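EST1E (Clostridium proteoclasticum, PDB 2WTM) hydrolyses ester bonds as a promiscuous feruloyl esterase of the alpha/beta-hydrolase fold, probably releasing ferulic acid from plant cell-wall material in the rumen. Local coordinates at residues M120-I125 with V185-K190. Sequence-based numbering, arbitrary orientation.
Sequences MERDII and VDKYTK
Two neighbouring helix-to-strand connections of the alpha/beta-hydrolase core meet here: the turn between helix 109-120 and strand 125-131, and the link from helix 181-187 into strand 192-197. The turn is closed by Glu121 O, which accepts from both Ile124 N and Ile125 N. Its carbonyls then receive two long side chains from the other link. Tyr188, with CG anti to its backbone N (chi1 -172°), reaches across to the turn, crossing Ile125 at about a right angle, so that its OH donates to Ile125 O at 2.7 Å; the hydroxyl lies well above the carbonyl plane, while Ile125 O lies at the edge of the Tyr188 ring. Beside it, Lys190 runs extended beyond CG and donates from NZ to Arg122 O at 2.8 Å, in the carbonyl plane and with a C=O...N angle of 149°. The Tyr188 ring also meets Ile125 and, obliquely, Arg122 CB, 4.0 Å from CD1. Further out, Lys187, bent at chi2 and chi3, lays CE over one face of the Arg122 guanidinium, 3.5 Å from NE. The two like charges come close, with Arg122 NE 4.1 Å from Lys187 NZ, but Glu154 of the second subunit forms salt bridges to both and probably offsets their repulsion. Arg122 NH1 also bonds to Ala119 O. Side-chain hydrogen bonds to turn carbonyls thus join the loops entering adjacent parallel strands of the mixed alpha/beta-hydrolase sheet, with Arg122 and Lys187 facing the second subunit.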
loop_
_atom_site.group_PDB
_atom_site.type_symbol
_atom_site.label_atom_id
_atom_site.label_comp_id
_atom_site.label_asym_id
_atom_site.label_seq_id
_atom_site.Cartn_x
_atom_site.Cartn_y
_atom_site.Cartn_z
ATOM N N MET A 120 -6.922 9.791 2.291
ATOM C CA MET A 120 -5.861 9.654 3.248
ATOM C C MET A 120 -5.346 10.992 3.681
ATOM O O MET A 120 -4.765 11.140 4.756
ATOM C CB MET A 120 -4.728 8.836 2.615
ATOM C CG MET A 120 -5.157 7.428 2.219
ATOM S SD MET A 120 -3.890 6.594 1.158
ATOM C CE MET A 120 -2.932 6.328 2.439
ATOM N N GLU A 121 -5.548 12.005 2.822
ATOM C CA GLU A 121 -5.105 13.394 3.018
ATOM C C GLU A 121 -6.316 14.352 3.184
ATOM O O GLU A 121 -6.284 15.496 2.742
ATOM C CB GLU A 121 -4.250 13.882 1.825
ATOM C CG GLU A 121 -3.028 13.091 1.622
ATOM C CD GLU A 121 -1.855 13.483 2.513
ATOM O OE1 GLU A 121 -2.056 14.134 3.568
ATOM O OE2 GLU A 121 -0.707 13.086 2.159
ATOM N N ARG A 122 -7.367 13.883 3.829
ATOM C CA ARG A 122 -8.692 14.555 3.723
ATOM C C ARG A 122 -8.702 15.878 4.465
ATOM O O ARG A 122 -9.491 16.741 4.093
ATOM C CB ARG A 122 -9.814 13.616 4.174
ATOM C CG ARG A 122 -9.657 13.087 5.633
ATOM C CD ARG A 122 -10.581 11.913 5.863
ATOM N NE ARG A 122 -10.327 11.187 7.126
ATOM C CZ ARG A 122 -9.360 10.296 7.348
ATOM N NH1 ARG A 122 -8.471 9.997 6.415
ATOM N NH2 ARG A 122 -9.263 9.694 8.537
ATOM N N ASP A 123 -7.788 16.040 5.437
ATOM C CA ASP A 123 -7.589 17.293 6.159
ATOM C C ASP A 123 -6.984 18.375 5.263
ATOM O O ASP A 123 -7.234 19.554 5.531
ATOM C CB ASP A 123 -6.790 17.124 7.459
ATOM C CG ASP A 123 -5.523 16.295 7.322
ATOM O OD1 ASP A 123 -5.412 15.512 6.370
ATOM O OD2 ASP A 123 -4.683 16.360 8.250
ATOM N N ILE A 124 -6.228 17.966 4.233
ATOM C CA ILE A 124 -5.264 18.805 3.484
ATOM C C ILE A 124 -5.856 19.131 2.127
ATOM O O ILE A 124 -5.607 20.176 1.563
ATOM C CB ILE A 124 -3.883 17.976 3.201
ATOM C CG1 ILE A 124 -3.300 17.377 4.461
ATOM C CG2 ILE A 124 -2.820 18.796 2.492
ATOM C CD1 ILE A 124 -3.124 18.438 5.579
ATOM N N ILE A 125 -6.555 18.194 1.533
ATOM C CA ILE A 125 -7.000 18.331 0.131
ATOM C C ILE A 125 -8.374 18.942 0.090
ATOM O O ILE A 125 -9.353 18.325 0.522
ATOM C CB ILE A 125 -6.973 16.958 -0.614
ATOM C CG1 ILE A 125 -5.608 16.286 -0.467
ATOM C CG2 ILE A 125 -7.468 17.132 -2.036
ATOM C CD1 ILE A 125 -4.493 17.187 -1.029
ATOM N N VAL A 185 -14.035 6.469 -0.572
ATOM C CA VAL A 185 -15.127 7.351 -1.018
ATOM C C VAL A 185 -15.877 7.883 0.212
ATOM O O VAL A 185 -16.150 9.085 0.338
ATOM C CB VAL A 185 -16.072 6.639 -1.971
ATOM C CG1 VAL A 185 -17.317 7.456 -2.252
ATOM C CG2 VAL A 185 -15.343 6.300 -3.282
ATOM N N ASP A 186 -16.206 6.976 1.116
ATOM C CA ASP A 186 -16.911 7.399 2.312
ATOM C C ASP A 186 -16.163 8.404 3.169
ATOM O O ASP A 186 -16.785 9.228 3.890
ATOM C CB ASP A 186 -17.212 6.154 3.174
ATOM C CG ASP A 186 -18.444 5.419 2.734
ATOM O OD1 ASP A 186 -19.247 5.900 1.867
ATOM O OD2 ASP A 186 -18.616 4.303 3.289
ATOM N N LYS A 187 -14.844 8.338 3.179
ATOM C CA LYS A 187 -14.062 9.203 4.020
ATOM C C LYS A 187 -13.871 10.602 3.485
ATOM O O LYS A 187 -13.653 11.521 4.309
ATOM C CB LYS A 187 -12.735 8.572 4.354
ATOM C CG LYS A 187 -12.864 7.382 5.277
ATOM C CD LYS A 187 -13.551 7.718 6.589
ATOM C CE LYS A 187 -12.787 8.733 7.389
ATOM N NZ LYS A 187 -13.321 8.878 8.791
ATOM N N TYR A 188 -14.006 10.800 2.162
ATOM C CA TYR A 188 -13.713 12.124 1.613
ATOM C C TYR A 188 -15.029 12.814 1.328
ATOM O O TYR A 188 -15.689 12.528 0.337
ATOM C CB TYR A 188 -12.854 12.015 0.333
ATOM C CG TYR A 188 -12.387 13.397 -0.121
ATOM C CD1 TYR A 188 -11.268 13.985 0.468
ATOM C CD2 TYR A 188 -13.097 14.107 -1.102
ATOM C CE1 TYR A 188 -10.826 15.268 0.059
ATOM C CE2 TYR A 188 -12.680 15.361 -1.472
ATOM C CZ TYR A 188 -11.557 15.922 -0.890
ATOM O OH TYR A 188 -11.124 17.199 -1.212
ATOM N N THR A 189 -15.374 13.690 2.261
ATOM C CA THR A 189 -16.669 14.409 2.221
ATOM C C THR A 189 -16.611 15.806 1.705
ATOM O O THR A 189 -17.668 16.493 1.690
ATOM C CB THR A 189 -17.256 14.456 3.618
ATOM O OG1 THR A 189 -16.369 15.149 4.468
ATOM C CG2 THR A 189 -17.460 12.989 4.101
ATOM N N LYS A 190 -15.449 16.257 1.248
ATOM C CA LYS A 190 -15.258 17.594 0.652
ATOM C C LYS A 190 -15.708 17.528 -0.819
ATOM O O LYS A 190 -16.088 16.492 -1.307
ATOM C CB LYS A 190 -13.833 18.110 0.813
ATOM C CG LYS A 190 -13.437 18.370 2.243
ATOM C CD LYS A 190 -12.067 18.805 2.411
ATOM C CE LYS A 190 -11.684 19.182 3.833
ATOM N NZ LYS A 190 -10.170 19.421 3.902
#